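Local coordinates for zona occludens toxin N-terminal domain-containing protein (Neisseria meningitidis MC58, PDB 2R2A) that is of unknown function but, as the N-terminal domain of a predicted membrane protein of the zonular occludens toxin family with a P-loop NTPase fold, probably binds a nucleotide, at residues R41-N46 with I90-E95; K146-A151 with R158-W163; D76-I81 with I109-Q114. All blocks are in the same frame, centred on the assembly; numbering follows the deposited sequence. Where two conformers were deposited one is given.

Contact 1. Residues R41-N46 with I90-E95; sequences RKVFTN and IVIVDE
Val43 and Phe44 pair with Ile90 and Val91 as parallel neighbours in the middle of the mixed beta-sheet, and the contact is largely buried. The segment axes of strands 43-45 and 90-93 come within 4.7 Å at 18°. Ile90 carries two of the three backbone bonds, giving its N-H to Lys42 O and taking Phe44 N on its carbonyl; Ile92 N to Phe44 O (2.8 Å) is the third. Beyond them side chains take over. Thr45 OG1, anti to its own backbone N (chi1 -171°), donates to Ile92 O at 2.7 Å from above the carbonyl plane. The Asn46 carboxamide then reads the backbone of Asp94 at both ends: OD1 receives Asp94 N at 2.7 Å in its carbonyl plane, on a lone pair, and ND2 gives a nearly straight bond to Asp94 O at 2.9 Å. This two-point grip fixes the rotation of the amide and joins the two segments just past the ends of the paired strands. At the other end Arg41 crosses Ile90 at about a right angle, with Ile90 CG1 over one guanidinium face, toward its rim, 3.7 Å from Arg41 CZ. The guanidinium is held there by Gly88 O and a salt bridge to Asp125. On the face shared by Val43, Ile90 and Ile92, Val43 CG1 meets Ile92 CD1 at 3.9 Å; on the other, Phe44 CD1 lies against Val91 CG2. The side chain of Asp94 touches a probable Walker A loop and lies about 6 Å from a bound sulfate. Strand 55-58 flanks 43-45 and strand 125-130 flanks 90-93; helix 18-28 covers Val43 and Ile92, while Phe44 meets Trp80 of helix 77-80 on the opposite face.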
loop_
_atom_site.group_PDB
_atom_site.type_symbol
_atom_site.label_atom_id
_atom_site.label_comp_id
_atom_site.label_asym_id
_atom_site.label_seq_id
_atom_site.Cartn_x
_atom_site.Cartn_y
_atom_site.Cartn_z
ATOM N N ARG A 41 -9.448 -0.415 12.914
ATOM C CA ARG A 41 -9.257 -1.549 12.000
ATOM C C ARG A 41 -7.816 -2.066 12.146
ATOM O O ARG A 41 -6.890 -1.275 12.303
ATOM C CB ARG A 41 -9.511 -1.109 10.545
ATOM C CG ARG A 41 -10.967 -0.708 10.351
ATOM C CD ARG A 41 -11.169 -0.078 8.989
ATOM N NE ARG A 41 -10.912 -1.023 7.914
ATOM C CZ ARG A 41 -10.963 -0.715 6.617
ATOM N NH1 ARG A 41 -11.267 0.521 6.239
ATOM N NH2 ARG A 41 -10.679 -1.640 5.690
ATOM N N LYS A 42 -7.662 -3.392 12.153
ATOM C CA LYS A 42 -6.357 -4.018 12.266
ATOM C C LYS A 42 -5.519 -3.626 11.043
ATOM O O LYS A 42 -6.042 -3.619 9.929
ATOM C CB LYS A 42 -6.525 -5.534 12.318
ATOM C CG LYS A 42 -5.247 -6.295 12.509
ATOM C CD LYS A 42 -5.541 -7.786 12.837
ATOM C CE LYS A 42 -4.256 -8.492 13.286
ATOM N NZ LYS A 42 -4.361 -10.000 13.384
ATOM N N VAL A 43 -4.248 -3.278 11.268
ATOM C CA VAL A 43 -3.295 -2.881 10.206
ATOM C C VAL A 43 -2.180 -3.942 10.049
ATOM O O VAL A 43 -1.543 -4.325 11.026
ATOM C CB VAL A 43 -2.680 -1.478 10.493
ATOM C CG1 VAL A 43 -1.669 -1.045 9.387
ATOM C CG2 VAL A 43 -3.779 -0.400 10.607
ATOM N N PHE A 44 -2.001 -4.457 8.837
ATOM C CA PHE A 44 -0.881 -5.360 8.528
ATOM C C PHE A 44 0.102 -4.553 7.714
ATOM O O PHE A 44 -0.293 -3.898 6.746
ATOM C CB PHE A 44 -1.358 -6.566 7.703
ATOM C CG PHE A 44 -2.327 -7.473 8.452
ATOM C CD1 PHE A 44 -3.703 -7.343 8.289
ATOM C CD2 PHE A 44 -1.835 -8.475 9.280
ATOM C CE1 PHE A 44 -4.596 -8.193 8.976
ATOM C CE2 PHE A 44 -2.714 -9.326 9.988
ATOM C CZ PHE A 44 -4.094 -9.177 9.823
ATOM N N THR A 45 1.373 -4.567 8.090
ATOM C CA THR A 45 2.346 -3.834 7.288
ATOM C C THR A 45 3.735 -4.376 7.465
ATOM O O THR A 45 3.993 -5.109 8.414
ATOM C CB THR A 45 2.286 -2.293 7.547
ATOM O OG1 THR A 45 3.099 -1.585 6.596
ATOM C CG2 THR A 45 2.699 -1.937 8.977
ATOM N N ASN A 46 4.618 -4.040 6.520
ATOM C CA ASN A 46 6.047 -4.349 6.632
ATOM C C ASN A 46 6.861 -3.079 6.932
ATOM O O ASN A 46 8.087 -3.136 6.955
ATOM C CB ASN A 46 6.581 -5.060 5.355
ATOM C CG ASN A 46 6.466 -4.198 4.098
ATOM O OD1 ASN A 46 5.524 -3.421 3.944
ATOM N ND2 ASN A 46 7.437 -4.341 3.179
ATOM N N ILE A 90 -6.698 -3.541 7.164
ATOM C CA ILE A 90 -6.001 -2.644 6.245
ATOM C C ILE A 90 -4.594 -3.194 6.000
ATOM O O ILE A 90 -3.884 -3.512 6.956
ATOM C CB ILE A 90 -5.929 -1.213 6.897
ATOM C CG1 ILE A 90 -7.331 -0.621 7.125
ATOM C CG2 ILE A 90 -5.040 -0.247 6.017
ATOM C CD1 ILE A 90 -7.374 0.719 7.915
ATOM N N VAL A 91 -4.147 -3.268 4.737
ATOM C CA VAL A 91 -2.849 -3.876 4.481
ATOM C C VAL A 91 -2.004 -2.796 3.814
ATOM O O VAL A 91 -2.490 -2.176 2.885
ATOM C CB VAL A 91 -3.001 -5.080 3.519
ATOM C CG1 VAL A 91 -1.657 -5.594 3.103
ATOM C CG2 VAL A 91 -3.854 -6.237 4.164
ATOM N N ILE A 92 -0.795 -2.530 4.312
ATOM C CA ILE A 92 0.087 -1.505 3.704
ATOM C C ILE A 92 1.410 -2.199 3.388
ATOM O O ILE A 92 2.099 -2.697 4.313
ATOM C CB ILE A 92 0.361 -0.307 4.670
ATOM C CG1 ILE A 92 -0.984 0.327 5.097
ATOM C CG2 ILE A 92 1.368 0.698 4.052
ATOM C CD1 ILE A 92 -0.889 1.273 6.354
ATOM N N VAL A 93 1.766 -2.249 2.103
ATOM C CA VAL A 93 2.930 -3.033 1.728
ATOM C C VAL A 93 3.924 -2.046 1.136
ATOM O O VAL A 93 3.672 -1.440 0.101
ATOM C CB VAL A 93 2.549 -4.172 0.753
ATOM C CG1 VAL A 93 3.784 -4.866 0.229
ATOM C CG2 VAL A 93 1.637 -5.231 1.474
ATOM N N ASP A 94 5.030 -1.845 1.823
ATOM C CA ASP A 94 6.102 -1.006 1.292
ATOM C C ASP A 94 6.968 -1.858 0.325
ATOM O O ASP A 94 7.197 -3.078 0.554
ATOM C CB ASP A 94 6.931 -0.437 2.450
ATOM C CG ASP A 94 7.930 0.607 1.986
ATOM O OD1 ASP A 94 7.608 1.336 1.030
ATOM O OD2 ASP A 94 9.025 0.703 2.569
ATOM N N GLU A 95 7.450 -1.226 -0.735
ATOM C CA GLU A 95 8.243 -1.911 -1.790
ATOM C C GLU A 95 7.479 -3.156 -2.247
ATOM O O GLU A 95 7.975 -4.276 -2.186
ATOM C CB GLU A 95 9.678 -2.241 -1.311
ATOM C CG GLU A 95 10.606 -0.970 -1.149
ATOM C CD GLU A 95 10.786 -0.096 -2.452
ATOM O OE1 GLU A 95 11.448 -0.506 -3.414
ATOM O OE2 GLU A 95 10.247 1.031 -2.508
#

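Contact 2. Residues K146-A151 with R158-W163; sequences KHYHIA and RTLLEW
Strands 144-152 and 158-163 form a beta hairpin in which His147, His149 and Ala151 are the hydrogen-bonded partners of Trp163, Leu161 and Thr159. Each pair exchanges two N-H...O bonds, such as Leu161 N to His149 O at 2.8 Å. On the face of these residues the His147 and Trp163 side chains run alongside each other: Trp163 CE3 is 3.7 Å from His147 CD2, and the ring planes are turned 38° apart. The indole rim goes on to His149 CB, which sits in the indole plane 3.6 Å from Trp163 CZ3. On the other face the Tyr148 ring meets Leu160 CD2 with CD1 (3.7 Å) and Glu162 CG with CE1. Its hydroxyl takes a bond from Lys146 NZ at 2.7 Å, and one water joins Tyr148 OH to Glu162 OE1, 2.6 Å from each. The water lies in the ring plane. Through it and the lysine bond the phenol bridges two groups whose charged atoms do not touch. His149 ND1 bonds Thr11 OG1 beside the probable Walker A loop. The meander that continues into strand 178-181 is an antiparallel extension of the otherwise parallel P-loop NTPase sheet.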
loop_
_atom_site.group_PDB
_atom_site.type_symbol
_atom_site.label_atom_id
_atom_site.label_comp_id
_atom_site.label_asym_id
_atom_site.label_seq_id
_atom_site.Cartn_x
_atom_site.Cartn_y
_atom_site.Cartn_z
ATOM N N LYS A 146 -7.029 4.582 -6.701
ATOM C CA LYS A 146 -6.400 5.851 -6.329
ATOM C C LYS A 146 -4.874 5.710 -6.471
ATOM O O LYS A 146 -4.269 4.796 -5.918
ATOM C CB LYS A 146 -6.813 6.302 -4.905
ATOM C CG LYS A 146 -6.102 7.593 -4.417
ATOM C CD LYS A 146 -6.885 8.326 -3.306
ATOM C CE LYS A 146 -6.669 7.747 -1.870
ATOM N NZ LYS A 146 -6.943 8.747 -0.693
ATOM N N HIS A 147 -4.243 6.586 -7.245
ATOM C CA HIS A 147 -2.788 6.514 -7.436
ATOM C C HIS A 147 -2.207 7.875 -7.085
ATOM O O HIS A 147 -2.641 8.858 -7.631
ATOM C CB HIS A 147 -2.490 6.077 -8.876
ATOM C CG HIS A 147 -1.051 6.030 -9.295
ATOM N ND1 HIS A 147 0.027 6.060 -8.431
ATOM C CD2 HIS A 147 -0.523 5.852 -10.534
ATOM C CE1 HIS A 147 1.151 5.929 -9.117
ATOM N NE2 HIS A 147 0.836 5.809 -10.396
ATOM N N TYR A 148 -1.325 7.933 -6.082
ATOM C CA TYR A 148 -0.565 9.159 -5.809
ATOM C C TYR A 148 0.847 8.943 -6.244
ATOM O O TYR A 148 1.435 7.873 -5.988
ATOM C CB TYR A 148 -0.494 9.387 -4.302
ATOM C CG TYR A 148 -1.786 9.759 -3.646
ATOM C CD1 TYR A 148 -2.448 10.952 -3.947
ATOM C CD2 TYR A 148 -2.329 8.925 -2.680
ATOM C CE1 TYR A 148 -3.649 11.306 -3.250
ATOM C CE2 TYR A 148 -3.498 9.245 -2.024
ATOM C CZ TYR A 148 -4.161 10.438 -2.307
ATOM O OH TYR A 148 -5.327 10.732 -1.606
ATOM N N HIS A 149 1.418 9.938 -6.889
ATOM C CA HIS A 149 2.825 9.860 -7.230
ATOM C C HIS A 149 3.484 11.174 -6.745
ATOM O O HIS A 149 2.931 12.284 -6.964
ATOM C CB HIS A 149 3.007 9.733 -8.749
ATOM C CG HIS A 149 4.459 9.751 -9.157
ATOM N ND1 HIS A 149 5.245 8.614 -9.137
ATOM C CD2 HIS A 149 5.264 10.758 -9.563
ATOM C CE1 HIS A 149 6.473 8.929 -9.533
ATOM N NE2 HIS A 149 6.517 10.225 -9.753
ATOM N N ILE A 150 4.618 11.062 -6.071
ATOM C CA ILE A 150 5.348 12.232 -5.604
ATOM C C ILE A 150 6.380 12.614 -6.664
ATOM O O ILE A 150 7.328 11.865 -6.950
ATOM C CB ILE A 150 6.039 11.960 -4.221
ATOM C CG1 ILE A 150 4.984 11.474 -3.207
ATOM C CG2 ILE A 150 6.769 13.251 -3.745
ATOM C CD1 ILE A 150 5.639 10.885 -1.946
ATOM N N ALA A 151 6.173 13.779 -7.268
ATOM C CA ALA A 151 7.088 14.265 -8.276
ATOM C C ALA A 151 7.931 15.372 -7.655
ATOM O O ALA A 151 7.459 16.113 -6.777
ATOM C CB ALA A 151 6.280 14.791 -9.475
ATOM N N ARG A 158 8.159 19.389 -4.064
ATOM C CA ARG A 158 7.443 18.180 -4.357
ATOM C C ARG A 158 5.979 18.475 -4.600
ATOM O O ARG A 158 5.400 19.293 -3.909
ATOM C CB ARG A 158 7.566 17.198 -3.184
ATOM C CG ARG A 158 8.995 16.544 -3.111
ATOM C CD ARG A 158 9.172 15.749 -1.836
ATOM N NE ARG A 158 9.230 16.605 -0.644
ATOM C CZ ARG A 158 9.379 16.139 0.597
ATOM N NH1 ARG A 158 9.489 14.823 0.785
ATOM N NH2 ARG A 158 9.428 16.988 1.634
ATOM N N THR A 159 5.471 17.851 -5.645
ATOM C CA THR A 159 4.077 17.867 -6.061
ATOM C C THR A 159 3.507 16.468 -5.885
ATOM O O THR A 159 4.141 15.446 -6.282
ATOM C CB THR A 159 4.020 18.221 -7.555
ATOM O OG1 THR A 159 4.668 19.483 -7.738
ATOM C CG2 THR A 159 2.539 18.354 -8.038
ATOM N N LEU A 160 2.316 16.394 -5.297
ATOM C CA LEU A 160 1.600 15.166 -5.258
ATOM C C LEU A 160 0.657 15.119 -6.499
ATOM O O LEU A 160 -0.180 15.979 -6.655
ATOM C CB LEU A 160 0.772 15.168 -3.976
ATOM C CG LEU A 160 0.106 13.851 -3.732
ATOM C CD1 LEU A 160 1.203 12.884 -3.289
ATOM C CD2 LEU A 160 -0.928 14.069 -2.654
ATOM N N LEU A 161 0.844 14.127 -7.357
ATOM C CA LEU A 161 -0.006 13.896 -8.537
ATOM C C LEU A 161 -1.008 12.833 -8.119
ATOM O O LEU A 161 -0.635 11.813 -7.469
ATOM C CB LEU A 161 0.843 13.418 -9.719
ATOM C CG LEU A 161 2.023 14.333 -10.175
ATOM C CD1 LEU A 161 2.749 13.671 -11.336
ATOM C CD2 LEU A 161 1.477 15.680 -10.628
ATOM N N GLU A 162 -2.254 13.030 -8.512
ATOM C CA GLU A 162 -3.301 12.079 -8.153
ATOM C C GLU A 162 -4.156 11.684 -9.367
ATOM O O GLU A 162 -4.637 12.553 -10.107
ATOM C CB GLU A 162 -4.226 12.664 -7.091
ATOM C CG GLU A 162 -5.218 11.628 -6.599
ATOM C CD GLU A 162 -6.321 12.187 -5.724
ATOM O OE1 GLU A 162 -6.174 13.288 -5.137
ATOM O OE2 GLU A 162 -7.341 11.476 -5.628
ATOM N N TRP A 163 -4.353 10.377 -9.519
ATOM C CA TRP A 163 -5.263 9.844 -10.537
ATOM C C TRP A 163 -6.239 8.890 -9.866
ATOM O O TRP A 163 -5.989 8.432 -8.745
ATOM C CB TRP A 163 -4.504 9.066 -11.617
ATOM C CG TRP A 163 -3.439 9.827 -12.390
ATOM C CD1 TRP A 163 -3.574 10.452 -13.595
ATOM C CD2 TRP A 163 -2.061 9.921 -12.036
ATOM N NE1 TRP A 163 -2.361 10.964 -14.015
ATOM C CE2 TRP A 163 -1.415 10.656 -13.069
ATOM C CE3 TRP A 163 -1.311 9.491 -10.921
ATOM C CZ2 TRP A 163 -0.045 10.969 -13.019
ATOM C CZ3 TRP A 163 0.066 9.773 -10.874
ATOM C CH2 TRP A 163 0.679 10.519 -11.930
HETATM O O HOH W 1 -6.705 12.641 -2.707
HETATM O O HOH W 2 7.289 19.261 -7.959
#

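Contact 3. Residues D76-I81 with I109-Q114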
loop_
_atom_site.group_PDB
_atom_site.type_symbol
_atom_site.label_atom_id
_atom_site.label_comp_id
_atom_site.label_asym_id
_atom_site.label_seq_id
_atom_site.Cartn_x
_atom_site.Cartn_y
_atom_site.Cartn_z
ATOM N N ASP A 76 1.449 -15.725 1.564
ATOM C CA ASP A 76 0.220 -16.491 1.585
ATOM C C ASP A 76 -0.926 -15.686 2.203
ATOM O O ASP A 76 -1.750 -16.241 2.909
ATOM C CB ASP A 76 0.406 -17.835 2.301
ATOM C CG ASP A 76 0.942 -17.691 3.713
ATOM O OD1 ASP A 76 1.111 -16.553 4.209
ATOM O OD2 ASP A 76 1.188 -18.740 4.342
HETATM N N MSE A 77 -0.965 -14.381 1.903
HETATM C CA MSE A 77 -2.022 -13.491 2.361
HETATM C C MSE A 77 -3.383 -14.003 1.922
HETATM O O MSE A 77 -4.365 -13.852 2.643
HETATM C CB MSE A 77 -1.813 -12.079 1.803
HETATM C CG MSE A 77 -2.663 -10.990 2.491
HETATM SE SE MSE A 77 -2.202 -9.229 1.783
HETATM C CE MSE A 77 -0.411 -9.063 2.497
ATOM N N TYR A 78 -3.428 -14.607 0.734
ATOM C CA TYR A 78 -4.655 -15.165 0.214
ATOM C C TYR A 78 -5.285 -16.173 1.202
ATOM O O TYR A 78 -6.489 -16.373 1.178
ATOM C CB TYR A 78 -4.425 -15.809 -1.165
ATOM C CG TYR A 78 -3.578 -17.061 -1.152
ATOM C CD1 TYR A 78 -2.177 -16.991 -1.225
ATOM C CD2 TYR A 78 -4.176 -18.326 -1.106
ATOM C CE1 TYR A 78 -1.398 -18.162 -1.226
ATOM C CE2 TYR A 78 -3.411 -19.478 -1.095
ATOM C CZ TYR A 78 -2.034 -19.393 -1.156
ATOM O OH TYR A 78 -1.301 -20.553 -1.140
ATOM N N GLU A 79 -4.460 -16.777 2.061
ATOM C CA GLU A 79 -4.936 -17.743 3.052
ATOM C C GLU A 79 -5.451 -17.019 4.301
ATOM O O GLU A 79 -6.664 -16.978 4.535
ATOM C CB GLU A 79 -3.844 -18.756 3.421
ATOM C CG GLU A 79 -3.521 -19.801 2.345
ATOM C CD GLU A 79 -2.655 -20.964 2.865
ATOM O OE1 GLU A 79 -2.202 -21.801 2.053
ATOM O OE2 GLU A 79 -2.436 -21.056 4.095
ATOM N N TRP A 80 -4.539 -16.461 5.098
ATOM C CA TRP A 80 -4.896 -15.834 6.369
ATOM C C TRP A 80 -5.793 -14.584 6.308
ATOM O O TRP A 80 -6.436 -14.266 7.306
ATOM C CB TRP A 80 -3.650 -15.526 7.207
ATOM C CG TRP A 80 -2.564 -14.721 6.535
ATOM C CD1 TRP A 80 -1.482 -15.219 5.874
ATOM C CD2 TRP A 80 -2.417 -13.278 6.509
ATOM N NE1 TRP A 80 -0.686 -14.196 5.418
ATOM C CE2 TRP A 80 -1.228 -12.998 5.795
ATOM C CE3 TRP A 80 -3.177 -12.204 7.011
ATOM C CZ2 TRP A 80 -0.766 -11.686 5.572
ATOM C CZ3 TRP A 80 -2.723 -10.900 6.784
ATOM C CH2 TRP A 80 -1.529 -10.653 6.060
ATOM N N ILE A 81 -5.818 -13.863 5.179
ATOM C CA ILE A 81 -6.673 -12.671 5.053
ATOM C C ILE A 81 -8.185 -12.993 5.142
ATOM O O ILE A 81 -8.995 -12.113 5.489
ATOM C CB ILE A 81 -6.341 -11.786 3.805
ATOM C CG1 ILE A 81 -6.690 -10.318 4.058
ATOM C CG2 ILE A 81 -7.090 -12.243 2.573
ATOM C CD1 ILE A 81 -5.756 -9.561 5.029
ATOM N N ILE A 109 -1.876 -17.235 -13.205
ATOM C CA ILE A 109 -2.034 -16.212 -12.176
ATOM C C ILE A 109 -1.931 -16.834 -10.783
ATOM O O ILE A 109 -2.699 -17.723 -10.433
ATOM C CB ILE A 109 -3.299 -15.302 -12.408
ATOM C CG1 ILE A 109 -3.670 -14.497 -11.160
ATOM C CG2 ILE A 109 -4.497 -16.091 -12.911
ATOM C CD1 ILE A 109 -4.835 -13.555 -11.394
ATOM N N PRO A 110 -0.936 -16.379 -9.984
ATOM C CA PRO A 110 -0.707 -17.018 -8.688
ATOM C C PRO A 110 -1.882 -16.820 -7.740
ATOM O O PRO A 110 -2.641 -15.873 -7.883
ATOM C CB PRO A 110 0.515 -16.284 -8.126
ATOM C CG PRO A 110 1.115 -15.558 -9.273
ATOM C CD PRO A 110 -0.018 -15.240 -10.191
ATOM N N GLU A 111 -2.015 -17.725 -6.772
ATOM C CA GLU A 111 -3.081 -17.622 -5.795
ATOM C C GLU A 111 -3.036 -16.305 -5.017
ATOM O O GLU A 111 -4.080 -15.721 -4.738
ATOM C CB GLU A 111 -3.042 -18.804 -4.846
ATOM C CG GLU A 111 -3.601 -20.064 -5.462
ATOM C CD GLU A 111 -3.956 -21.072 -4.420
ATOM O OE1 GLU A 111 -4.900 -20.810 -3.636
ATOM O OE2 GLU A 111 -3.275 -22.115 -4.381
ATOM N N ASN A 112 -1.827 -15.834 -4.693
ATOM C CA ASN A 112 -1.672 -14.566 -3.938
ATOM C C ASN A 112 -2.009 -13.285 -4.726
ATOM O O ASN A 112 -2.068 -12.182 -4.172
ATOM C CB ASN A 112 -0.297 -14.449 -3.271
ATOM C CG ASN A 112 -0.343 -13.567 -2.019
ATOM O OD1 ASN A 112 -1.257 -13.701 -1.202
ATOM N ND2 ASN A 112 0.638 -12.676 -1.863
ATOM N N VAL A 113 -2.259 -13.451 -6.018
ATOM C CA VAL A 113 -2.777 -12.382 -6.866
ATOM C C VAL A 113 -4.263 -12.578 -7.149
ATOM O O VAL A 113 -5.005 -11.599 -7.147
ATOM C CB VAL A 113 -1.988 -12.295 -8.224
ATOM C CG1 VAL A 113 -2.632 -11.326 -9.231
ATOM C CG2 VAL A 113 -0.520 -11.925 -7.990
ATOM N N GLN A 114 -4.695 -13.832 -7.388
ATOM C CA GLN A 114 -6.078 -14.138 -7.810
ATOM C C GLN A 114 -7.140 -13.536 -6.890
ATOM O O GLN A 114 -8.229 -13.150 -7.337
ATOM C CB GLN A 114 -6.314 -15.662 -7.907
ATOM C CG GLN A 114 -5.505 -16.352 -8.999
ATOM C CD GLN A 114 -5.816 -17.816 -9.183
ATOM O OE1 GLN A 114 -6.194 -18.518 -8.240
ATOM N NE2 GLN A 114 -5.629 -18.299 -10.408
#
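Tyr78 and Asn112 bring the short helices 77-80 and 111-114 together, their CA atoms 5.1 Å apart, and a hydrogen bond runs from the Tyr78 backbone to the Asn112 side chain. Asn112 OD1 accepts Tyr78 N at 3.0 Å, the donor nearly along the C=O axis though the N-H is bent to 147°. CG of Asn112 stands anti to its backbone N (chi1 -153°), and OD1 beyond it reaches the first turn of helix 77-80, also 3.5 Å from Met77 CB. On the other branch of the amide, ND2 bonds Ala74 O, just ahead of that helix. The Tyr78 ring lies against helix 111-114. Glu111 CB sits over the centre of one ring face, 3.7 Å from the centroid and 7° off the normal, a CH-pi contact, while Asn112 OD1 comes to the ring edge, 3.4 Å from Tyr78 CD1. Glu111 was modelled in two conformers, so the place of its carboxylate beside the ring is doubtful. Met77 and Tyr78 also touch Trp115. With its oxygen on Tyr78 N and its nitrogen on Ala74 O, the buried Asn112 amide is satisfied at both ends; this joins it to the N-terminal turn of helix 77-80, where the partial positive charge of the amides may slightly favour the oxygen.

From the N terminus, strand 7-11 and helix 18-28 come first, and the chain then enters 41-46. Contact 1 closes the loop from there to 90-95, a return that includes strands 55-58 and 72-73 and helix 77-80. Contact 3 starts inside that loop and ends beyond it at 109-114, so the two cross; it ties helix 77-80 to helix 111-114. Contacts 1 and 3 also touch where Val91 packs on Met77 and Ile81, seating helix 77-80 against the sheet. Contact 2 follows in series as a local hairpin, its centre about 20 Å from that of contact 1 in the same sheet. Contacts 2 and 3 lie on opposite sides of the chain's centre.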